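Local atomic coordinates of AT-rich interactive domain-containing protein 4 (Arabidopsis thaliana, PDB entry 6LQF), a protein that recognises H3K4me3 and DNA through its zinc-binding ARID-PHD cassette and probably acts in transcription regulation. Residues V146-G149 / S150-E153; F168-Y171 / A172-D175; L120-E123 / Y124-D128. All coordinates share one frame; numbering follows the deposited sequence.

Interaction 1 (V146-G149 / S150-E153); sequences VNCG and SCGE. With ZN (zinc ion), chain F.
Cys148 reaches across the tight turn to Ser150, Cys151 and Glu153, and its side chain can be followed outward from the backbone. Cys148 CB rests 3.6 Å from Glu153 O. From there SG is held opposite the backbone N (chi1 180°), which turns it toward the zinc ion on one side of the turn. Cys148 SG binds that zinc at 2.3 Å. The same sulfur accepts two backbone N-H groups: Ser150 N lies 3.3 Å from Cys148 SG, and Cys151 N donates to it almost in line (171° at the hydrogen) at 3.5 Å. Within this turn the zinc and two N-H groups hold the thiolate, and the two N-H bonds probably disperse some of its negative charge. Cys151 SG closes this half of the site, 2.4 Å from the zinc, and itself accepts the N-H of Glu153. This Cys-x-x-Cys-Gly turn with N-H...S bonds is a zinc knuckle, and Gly152 takes the positive phi that it needs. Two main-chain bonds close the turn: Cys148 N donates to Glu153 O at 2.8 Å, and Gly152 N donates to Cys148 O at 2.9 Å. Asn147 adds a side-chain bond, its ND2 lying 2.8 Å from Gly152 O but approaching from above the carbonyl plane, 77° out of it. Cys181 and Cys184 complete this zinc site of the PHD finger. The knuckle joins strand 145-147 to its antiparallel partner 154-156, with Val146 paired to Ala155 by backbone bonds and Asn147 hydrogen-bonded through its backbone to the bound peptide.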
ATOM      1  N   VAL A 146      -6.129 -13.115  -0.672  1.00 16.79           N
ATOM      2  CA  VAL A 146      -6.585 -12.530   0.578  1.00 17.34           C
ATOM      3  C   VAL A 146      -5.496 -12.687   1.655  1.00 18.74           C
ATOM      4  O   VAL A 146      -4.741 -13.671   1.671  1.00 20.02           O
ATOM      5  CB  VAL A 146      -7.926 -13.132   1.054  1.00 17.88           C
ATOM      6  CG1 VAL A 146      -8.379 -12.420   2.270  1.00 30.10           C
ATOM      7  CG2 VAL A 146      -8.995 -12.948   0.047  1.00 24.97           C
ATOM      8  N   ASN A 147      -5.403 -11.689   2.553  1.00 15.99           N
ATOM      9  CA  ASN A 147      -4.412 -11.703   3.619  1.00 16.20           C
ATOM     10  C   ASN A 147      -5.092 -12.262   4.887  1.00 16.27           C
ATOM     11  O   ASN A 147      -6.194 -11.809   5.268  1.00 19.58           O
ATOM     12  CB  ASN A 147      -3.865 -10.309   3.875  1.00 16.00           C
ATOM     13  CG  ASN A 147      -2.759 -10.308   4.930  1.00 26.65           C
ATOM     14  OD1 ASN A 147      -2.949  -9.810   6.046  1.00 47.76           O
ATOM     15  ND2 ASN A 147      -1.632 -10.850   4.601  1.00 21.90           N
ATOM     16  N   CYS A 148      -4.458 -13.237   5.520  1.00 17.64           N
ATOM     17  CA  CYS A 148      -5.027 -13.760   6.751  1.00 17.38           C
ATOM     18  C   CYS A 148      -4.983 -12.756   7.870  1.00 18.06           C
ATOM     19  O   CYS A 148      -3.912 -12.304   8.233  1.00 18.83           O
ATOM     20  CB  CYS A 148      -4.270 -15.013   7.124  1.00 18.68           C
ATOM     21  SG  CYS A 148      -4.890 -15.780   8.698  1.00 19.17           S
ATOM     22  N   GLY A 149      -6.141 -12.518   8.481  1.00 16.82           N
ATOM     23  CA  GLY A 149      -6.223 -11.574   9.599  1.00 19.18           C
ATOM     24  C   GLY A 149      -5.529 -12.105  10.860  1.00 22.47           C
ATOM     25  O   GLY A 149      -5.237 -11.331  11.779  1.00 26.64           O
ATOM     26  N   SER A 150      -5.254 -13.393  10.938  1.00 18.41           N
ATOM     27  CA  SER A 150      -4.664 -13.957  12.141  1.00 18.44           C
ATOM     28  C   SER A 150      -3.124 -14.009  12.061  1.00 22.67           C
ATOM     29  O   SER A 150      -2.422 -13.521  12.954  1.00 22.22           O
ATOM     30  CB  SER A 150      -5.250 -15.351  12.326  1.00 19.89           C
ATOM     31  OG  SER A 150      -4.586 -16.057  13.342  1.00 27.31           O
ATOM     32  N   CYS A 151      -2.581 -14.590  10.999  1.00 21.29           N
ATOM     33  CA  CYS A 151      -1.137 -14.767  10.900  1.00 22.97           C
ATOM     34  C   CYS A 151      -0.461 -13.747   9.984  1.00 24.11           C
ATOM     35  O   CYS A 151       0.762 -13.689   9.982  1.00 24.40           O
ATOM     36  CB  CYS A 151      -0.783 -16.183  10.406  1.00 20.93           C
ATOM     37  SG  CYS A 151      -1.258 -16.594   8.701  1.00 24.04           S
ATOM     38  N   GLY A 152      -1.244 -13.019   9.182  1.00 21.73           N
ATOM     39  CA  GLY A 152      -0.739 -12.012   8.264  1.00 21.89           C
ATOM     40  C   GLY A 152      -0.087 -12.571   6.994  1.00 22.81           C
ATOM     41  O   GLY A 152       0.487 -11.799   6.233  1.00 22.20           O
ATOM     42  N   GLU A 153      -0.165 -13.882   6.744  1.00 20.82           N
ATOM     43  CA  GLU A 153       0.343 -14.418   5.505  1.00 22.33           C
ATOM     44  C   GLU A 153      -0.713 -14.280   4.414  1.00 20.23           C
ATOM     45  O   GLU A 153      -1.879 -13.952   4.684  1.00 21.09           O
ATOM     46  CB  GLU A 153       0.764 -15.860   5.684  1.00 26.49           C
ATOM     47  CG  GLU A 153       1.954 -15.964   6.589  1.00 28.44           C
ATOM     48  CD  GLU A 153       2.365 -17.393   6.841  1.00 57.59           C
ATOM     49  OE1 GLU A 153       1.687 -18.307   6.330  1.00 61.45           O
ATOM     50  OE2 GLU A 153       3.371 -17.604   7.551  1.00 72.64           O
TER
HETATM   51 ZN    ZN F 802      -3.405 -17.573   8.983  1.00 22.10          ZN

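Interaction 2 (F168-Y171 / A172-D175); sequences FKDY and AKTD. With nucleotides of chain D.
Lys173 lays its methylene chain over the carbonyl end of the last helical turn, with CB 3.5 Å from Lys169 O and CE 3.6 Å from Asp170 OD1. Its chi1 of 67° sets CG between the backbone N and the carbonyl carbon, and the chain then runs extended, which carries the amine to Asp170. There Lys173 NZ forms a salt bridge with Asp170 OD1 at 3.1 Å, meeting the oxygen from above the carboxylate plane, 50° out of it. A leucine here would probably leave the Asp170 carboxylate without its mate at the helix end. The main chain keeps Lys173 one turn on from Asp170: Lys173 N still donates to Lys169 O at 3.0 Å, although Lys173 is the first residue to leave helical phi/psi. One residue earlier, Phe168 O takes two N-H groups, Ala172 N at 3.0 Å and Tyr171 N at 2.9 Å. Phe168 CE2 touches Ala172 CB at 3.9 Å. Beyond the helix end, Thr174 N donates to OP1 of DA4 of chain D at 2.9 Å, while Ala172 O accepts from Asn86 and Gln90. The arrangement is a helix C-terminus of the PHD finger placed at a joint with the ARID domain, where a backbone N-H binds a DNA phosphate.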
ATOM      1  N   PHE A 168     -15.200 -13.378  -3.471  1.00 25.02           N
ATOM      2  CA  PHE A 168     -13.993 -12.583  -3.312  1.00 24.42           C
ATOM      3  C   PHE A 168     -14.317 -11.099  -3.182  1.00 21.90           C
ATOM      4  O   PHE A 168     -13.694 -10.395  -2.383  1.00 21.23           O
ATOM      5  CB  PHE A 168     -13.039 -12.802  -4.478  1.00 25.22           C
ATOM      6  CG  PHE A 168     -11.822 -11.930  -4.407  1.00 22.55           C
ATOM      7  CD1 PHE A 168     -10.819 -12.236  -3.490  1.00 20.73           C
ATOM      8  CD2 PHE A 168     -11.662 -10.839  -5.252  1.00 21.82           C
ATOM      9  CE1 PHE A 168      -9.669 -11.456  -3.380  1.00 23.47           C
ATOM     10  CE2 PHE A 168     -10.549 -10.012  -5.130  1.00 23.58           C
ATOM     11  CZ  PHE A 168      -9.516 -10.340  -4.203  1.00 24.60           C
ATOM     12  N   LYS A 169     -15.313 -10.629  -3.924  1.00 22.46           N
ATOM     13  CA  LYS A 169     -15.626  -9.207  -3.919  1.00 26.39           C
ATOM     14  C   LYS A 169     -16.084  -8.750  -2.519  1.00 21.74           C
ATOM     15  O   LYS A 169     -15.934  -7.556  -2.183  1.00 21.93           O
ATOM     16  CB  LYS A 169     -16.690  -8.909  -4.990  1.00 29.11           C
ATOM     17  CG  LYS A 169     -18.062  -9.455  -4.649  1.00 34.75           C
ATOM     18  CD  LYS A 169     -19.051  -9.034  -5.725  1.00 49.66           C
ATOM     19  CE  LYS A 169     -20.393  -9.718  -5.568  1.00 59.80           C
ATOM     20  NZ  LYS A 169     -21.181  -9.556  -6.822  1.00 67.28           N
ATOM     21  N   ASP A 170     -16.589  -9.685  -1.707  1.00 21.91           N
ATOM     22  CA  ASP A 170     -17.024  -9.294  -0.375  1.00 21.75           C
ATOM     23  C   ASP A 170     -15.888  -9.234   0.637  1.00 20.44           C
ATOM     24  O   ASP A 170     -16.057  -8.624   1.679  1.00 21.85           O
ATOM     25  CB  ASP A 170     -18.119 -10.230   0.105  1.00 27.67           C
ATOM     26  CG  ASP A 170     -19.428  -9.970  -0.601  1.00 43.01           C
ATOM     27  OD1 ASP A 170     -19.737  -8.790  -0.896  1.00 37.91           O
ATOM     28  OD2 ASP A 170     -20.147 -10.944  -0.861  1.00 44.50           O
ATOM     29  N   TYR A 171     -14.739  -9.802   0.296  1.00 19.94           N
ATOM     30  CA  TYR A 171     -13.502  -9.596   1.044  1.00 18.51           C
ATOM     31  C   TYR A 171     -12.815  -8.308   0.576  1.00 18.18           C
ATOM     32  O   TYR A 171     -12.253  -7.591   1.404  1.00 18.54           O
ATOM     33  CB  TYR A 171     -12.548 -10.772   0.842  1.00 17.43           C
ATOM     34  CG  TYR A 171     -13.101 -12.033   1.446  1.00 19.75           C
ATOM     35  CD1 TYR A 171     -12.900 -12.322   2.781  1.00 18.76           C
ATOM     36  CD2 TYR A 171     -13.866 -12.906   0.677  1.00 21.59           C
ATOM     37  CE1 TYR A 171     -13.451 -13.494   3.359  1.00 20.50           C
ATOM     38  CE2 TYR A 171     -14.399 -14.054   1.249  1.00 25.86           C
ATOM     39  CZ  TYR A 171     -14.191 -14.324   2.589  1.00 23.13           C
ATOM     40  OH  TYR A 171     -14.706 -15.451   3.231  1.00 26.63           O
ATOM     41  N   ALA A 172     -12.878  -8.050  -0.730  1.00 17.85           N
ATOM     42  CA  ALA A 172     -12.123  -6.935  -1.281  1.00 17.21           C
ATOM     43  C   ALA A 172     -12.768  -5.562  -1.102  1.00 18.45           C
ATOM     44  O   ALA A 172     -12.041  -4.535  -1.093  1.00 19.05           O
ATOM     45  CB  ALA A 172     -11.878  -7.204  -2.745  1.00 18.35           C
ATOM     46  N   LYS A 173     -14.082  -5.498  -0.989  1.00 18.04           N
ATOM     47  CA  LYS A 173     -14.752  -4.214  -0.791  1.00 19.15           C
ATOM     48  C   LYS A 173     -14.321  -3.568   0.536  1.00 21.24           C
ATOM     49  O   LYS A 173     -13.838  -4.246   1.490  1.00 20.24           O
ATOM     50  CB  LYS A 173     -16.279  -4.377  -0.800  1.00 20.20           C
ATOM     51  CG  LYS A 173     -16.795  -5.169   0.394  1.00 20.38           C
ATOM     52  CD  LYS A 173     -18.283  -5.461   0.252  1.00 23.12           C
ATOM     53  CE  LYS A 173     -18.816  -6.213   1.503  1.00 32.53           C
ATOM     54  NZ  LYS A 173     -20.245  -6.641   1.298  1.00 35.31           N
ATOM     55  N   THR A 174     -14.478  -2.252   0.621  1.00 17.60           N
ATOM     56  CA  THR A 174     -14.075  -1.580   1.852  1.00 18.55           C
ATOM     57  C   THR A 174     -14.782  -2.177   3.089  1.00 23.18           C
ATOM     58  O   THR A 174     -15.969  -2.514   3.062  1.00 21.70           O
ATOM     59  CB  THR A 174     -14.348  -0.069   1.727  1.00 24.55           C
ATOM     60  OG1 THR A 174     -13.754   0.627   2.823  1.00 25.27           O
ATOM     61  CG2 THR A 174     -15.819   0.248   1.726  1.00 27.37           C
ATOM     62  N   ASP A 175     -13.984  -2.354   4.141  1.00 19.37           N
ATOM     63  CA  ASP A 175     -14.428  -2.946   5.409  1.00 21.00           C
ATOM     64  C   ASP A 175     -15.176  -4.223   5.135  1.00 22.71           C
ATOM     65  O   ASP A 175     -16.266  -4.462   5.659  1.00 24.78           O
ATOM     66  CB  ASP A 175     -15.286  -1.974   6.184  1.00 25.02           C
ATOM     67  CG  ASP A 175     -15.380  -2.354   7.653  1.00 28.74           C
ATOM     68  OD1 ASP A 175     -14.573  -3.204   8.104  1.00 27.56           O
ATOM     69  OD2 ASP A 175     -16.256  -1.798   8.333  1.00 41.31           O
TER
ATOM     70  P    DA D   4     -15.451  -0.076  -2.614  1.00 20.94           P
ATOM     71  OP1  DA D   4     -14.380  -0.752  -1.809  1.00 20.35           O
ATOM     72  OP2  DA D   4     -16.147   1.112  -2.033  1.00 22.40           O
ATOM     73  O5'  DA D   4     -14.768   0.422  -3.984  1.00 19.22           O
ATOM     74  C5'  DA D   4     -14.069  -0.545  -4.784  1.00 18.28           C
ATOM     75  C4'  DA D   4     -13.662   0.047  -6.103  1.00 18.33           C
ATOM     76  O4'  DA D   4     -14.867   0.368  -6.863  1.00 18.77           O
ATOM     77  C3'  DA D   4     -12.839   1.339  -5.973  1.00 19.31           C
ATOM     78  O3'  DA D   4     -11.850   1.283  -6.977  1.00 20.18           O
ATOM     79  C2'  DA D   4     -13.875   2.385  -6.330  1.00 17.28           C
ATOM     80  C1'  DA D   4     -14.655   1.648  -7.427  1.00 18.88           C
ATOM     81  N9   DA D   4     -15.945   2.208  -7.734  1.00 19.18           N
ATOM     82  C8   DA D   4     -16.920   2.641  -6.888  1.00 22.67           C
ATOM     83  N7   DA D   4     -17.999   3.100  -7.526  1.00 23.71           N
ATOM     84  C5   DA D   4     -17.683   2.942  -8.850  1.00 18.65           C
ATOM     85  C6   DA D   4     -18.394   3.236 -10.052  1.00 19.69           C
ATOM     86  N6   DA D   4     -19.601   3.820 -10.074  1.00 20.70           N
ATOM     87  N1   DA D   4     -17.781   2.993 -11.205  1.00 17.90           N
ATOM     88  C2   DA D   4     -16.582   2.407 -11.205  1.00 18.77           C
ATOM     89  N3   DA D   4     -15.829   2.058 -10.150  1.00 17.63           N
ATOM     90  C4   DA D   4     -16.455   2.351  -9.002  1.00 16.98           C
TER

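Interaction 3 (L120-E123 / Y124-D128); sequences LEYE and YAHDD. With ZN (zinc ion), chain E.
His126 binds the zinc ion through NE2 at 2.0 Å, and its other ring nitrogen is tied to the end of helix 120-124 in the ARID domain: ND1 donates to Tyr122 O at 2.8 Å. The bond is straight (164° at the hydrogen) and the carbonyl oxygen lies nearly in the imidazole plane, so the bond fixes ring rotation and makes Tyr122 a second-shell residue of the site. This link may also make NE2 a somewhat stronger donor to the metal. His14, Cys16 and Asp32 complete the coordination. The main chain closes the helix with Tyr124 N to Leu120 O, Ala125 N to Glu121 O at 3.0 Å, and His126 N to Glu123 O. A water accepts from Asp128 N and donates to Glu123 O at 2.8 Å, joining the chain that leaves the helix back to its last turn.

Over this frame the rings pack. Tyr122 and His126 form an offset stack, with centroids 3.7 Å apart and planes inclined by 19°. Tyr122 CG stands anti to the backbone N (chi1 -174°), which brings its ring under the imidazole, and its OH bonds to the zinc ligand Asp32 and to Arg18. Farther from the metal, Leu120 O faces the Tyr124 ring, 3.5 Å above its plane. At the outer end of that ring, Leu120 CD1 sits 3.5 Å from Tyr124 CZ.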
ATOM      1  N   LEU A 120       6.753   6.452  -7.047  1.00 17.90           N
ATOM      2  CA  LEU A 120       6.999   5.317  -7.934  1.00 19.78           C
ATOM      3  C   LEU A 120       8.489   5.036  -8.178  1.00 19.32           C
ATOM      4  O   LEU A 120       8.975   3.892  -8.049  1.00 20.15           O
ATOM      5  CB  LEU A 120       6.277   5.559  -9.240  1.00 21.08           C
ATOM      6  CG  LEU A 120       6.396   4.387 -10.179  1.00 23.17           C
ATOM      7  CD1 LEU A 120       5.910   3.064  -9.587  1.00 25.07           C
ATOM      8  CD2 LEU A 120       5.544   4.747 -11.392  1.00 27.25           C
ATOM      9  N   GLU A 121       9.246   6.097  -8.497  1.00 20.29           N
ATOM     10  CA  GLU A 121      10.685   5.924  -8.635  1.00 20.24           C
ATOM     11  C   GLU A 121      11.321   5.461  -7.336  1.00 18.49           C
ATOM     12  O   GLU A 121      12.204   4.619  -7.319  1.00 20.41           O
ATOM     13  CB  GLU A 121      11.331   7.241  -9.091  1.00 21.29           C
ATOM     14  CG  GLU A 121      10.841   7.605 -10.482  1.00 25.99           C
ATOM     15  CD  GLU A 121      11.420   8.909 -11.014  1.00 40.54           C
ATOM     16  OE1 GLU A 121      12.058   9.679 -10.242  1.00 34.38           O
ATOM     17  OE2 GLU A 121      11.242   9.126 -12.235  1.00 44.36           O
ATOM     18  N   TYR A 122      10.828   6.032  -6.241  1.00 17.57           N
ATOM     19  CA  TYR A 122      11.307   5.582  -4.915  1.00 16.53           C
ATOM     20  C   TYR A 122      11.075   4.103  -4.698  1.00 18.18           C
ATOM     21  O   TYR A 122      11.963   3.388  -4.233  1.00 20.09           O
ATOM     22  CB  TYR A 122      10.639   6.404  -3.817  1.00 17.95           C
ATOM     23  CG  TYR A 122      11.166   6.118  -2.412  1.00 18.06           C
ATOM     24  CD1 TYR A 122      10.625   5.061  -1.635  1.00 17.98           C
ATOM     25  CD2 TYR A 122      12.164   6.919  -1.861  1.00 18.86           C
ATOM     26  CE1 TYR A 122      11.103   4.786  -0.400  1.00 18.79           C
ATOM     27  CE2 TYR A 122      12.653   6.676  -0.582  1.00 17.30           C
ATOM     28  CZ  TYR A 122      12.125   5.612   0.122  1.00 17.51           C
ATOM     29  OH  TYR A 122      12.607   5.340   1.377  1.00 18.79           O
ATOM     30  N   GLU A 123       9.880   3.640  -5.058  1.00 17.71           N
ATOM     31  CA  GLU A 123       9.566   2.198  -4.901  1.00 19.72           C
ATOM     32  C   GLU A 123      10.581   1.340  -5.673  1.00 19.97           C
ATOM     33  O   GLU A 123      11.109   0.366  -5.128  1.00 21.24           O
ATOM     34  CB  GLU A 123       8.158   1.897  -5.409  1.00 19.74           C
ATOM     35  CG  GLU A 123       7.797   0.389  -5.299  1.00 18.42           C
ATOM     36  CD  GLU A 123       6.581   0.016  -6.200  1.00 23.40           C
ATOM     37  OE1 GLU A 123       5.496   0.632  -6.077  1.00 23.25           O
ATOM     38  OE2 GLU A 123       6.709  -0.893  -7.039  1.00 27.08           O
ATOM     39  N   TYR A 124      10.844   1.723  -6.930  1.00 20.03           N
ATOM     40  CA  TYR A 124      11.786   0.938  -7.735  1.00 22.56           C
ATOM     41  C   TYR A 124      13.210   0.938  -7.119  1.00 23.43           C
ATOM     42  O   TYR A 124      13.971  -0.022  -7.257  1.00 26.01           O
ATOM     43  CB  TYR A 124      11.861   1.480  -9.155  1.00 24.88           C
ATOM     44  CG  TYR A 124      10.578   1.428  -9.992  1.00 24.14           C
ATOM     45  CD1 TYR A 124       9.533   0.568  -9.690  1.00 30.60           C
ATOM     46  CD2 TYR A 124      10.408   2.317 -11.057  1.00 35.79           C
ATOM     47  CE1 TYR A 124       8.367   0.539 -10.495  1.00 33.72           C
ATOM     48  CE2 TYR A 124       9.268   2.306 -11.838  1.00 41.21           C
ATOM     49  CZ  TYR A 124       8.249   1.431 -11.559  1.00 38.96           C
ATOM     50  OH  TYR A 124       7.135   1.492 -12.389  1.00 40.46           O
ATOM     51  N   ALA A 125      13.577   2.042  -6.464  1.00 21.48           N
ATOM     52  CA  ALA A 125      14.931   2.124  -5.888  1.00 24.62           C
ATOM     53  C   ALA A 125      15.071   1.544  -4.482  1.00 27.34           C
ATOM     54  O   ALA A 125      16.141   1.651  -3.871  1.00 28.71           O
ATOM     55  CB  ALA A 125      15.400   3.571  -5.861  1.00 23.46           C
ATOM     56  N   HIS A 126      14.009   0.942  -3.953  1.00 23.61           N
ATOM     57  CA  HIS A 126      14.083   0.333  -2.619  1.00 22.42           C
ATOM     58  C   HIS A 126      13.610  -1.111  -2.673  1.00 23.58           C
ATOM     59  O   HIS A 126      13.278  -1.598  -3.762  1.00 25.22           O
ATOM     60  CB  HIS A 126      13.298   1.166  -1.609  1.00 19.96           C
ATOM     61  CG  HIS A 126      13.950   2.473  -1.333  1.00 20.93           C
ATOM     62  ND1 HIS A 126      13.835   3.549  -2.194  1.00 20.63           N
ATOM     63  CD2 HIS A 126      14.804   2.857  -0.351  1.00 24.28           C
ATOM     64  CE1 HIS A 126      14.576   4.550  -1.738  1.00 23.93           C
ATOM     65  NE2 HIS A 126      15.182   4.150  -0.634  1.00 21.99           N
ATOM     66  N   ASP A 127      13.656  -1.799  -1.538  1.00 21.75           N
ATOM     67  CA  ASP A 127      13.329  -3.236  -1.523  1.00 25.60           C
ATOM     68  C   ASP A 127      12.220  -3.491  -0.542  1.00 24.03           C
ATOM     69  O   ASP A 127      12.311  -4.380   0.317  1.00 28.25           O
ATOM     70  CB  ASP A 127      14.563  -4.055  -1.182  1.00 31.73           C
ATOM     71  CG  ASP A 127      15.645  -3.904  -2.221  1.00 52.04           C
ATOM     72  OD1 ASP A 127      15.372  -4.183  -3.415  1.00 53.91           O
ATOM     73  OD2 ASP A 127      16.756  -3.468  -1.843  1.00 65.36           O
ATOM     74  N   ASP A 128      11.145  -2.734  -0.692  1.00 21.81           N
ATOM     75  CA  ASP A 128      10.060  -2.761   0.250  1.00 21.13           C
ATOM     76  C   ASP A 128       8.837  -3.530  -0.221  1.00 19.14           C
ATOM     77  O   ASP A 128       7.870  -3.659   0.547  1.00 24.30           O
ATOM     78  CB  ASP A 128       9.635  -1.338   0.564  1.00 20.86           C
ATOM     79  CG  ASP A 128      10.785  -0.494   1.075  1.00 25.86           C
ATOM     80  OD1 ASP A 128      11.609  -1.015   1.859  1.00 25.01           O
ATOM     81  OD2 ASP A 128      10.823   0.688   0.734  1.00 22.59           O
TER
HETATM   82 ZN    ZN E 801      16.475   5.258   0.488  1.00 23.77          ZN
HETATM   83  O   HOH W   1      10.282  -0.609  -2.660  1.00 21.38           O

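How the interactions relate
Interactions 1 and 2 belong to the PHD finger and touch directly: Val146 CG2 of the strand lies 3.8 Å from Phe168 CE1 of the helix. Interaction 3 lies in the ARID domain, its centre about 24 Å from that of interaction 1 and about 28 Å from that of interaction 2. Interactions 1 and 3 are partly buried, and each builds on zinc, but thiolates gripped by backbone N-H groups serve the first, whereas a stacked imidazole bonded to a helix carbonyl serves the third. Interaction 2 is a surface contact without metal, relying on a salt bridge and a backbone-phosphate bond where the PHD finger meets DNA and the ARID domain.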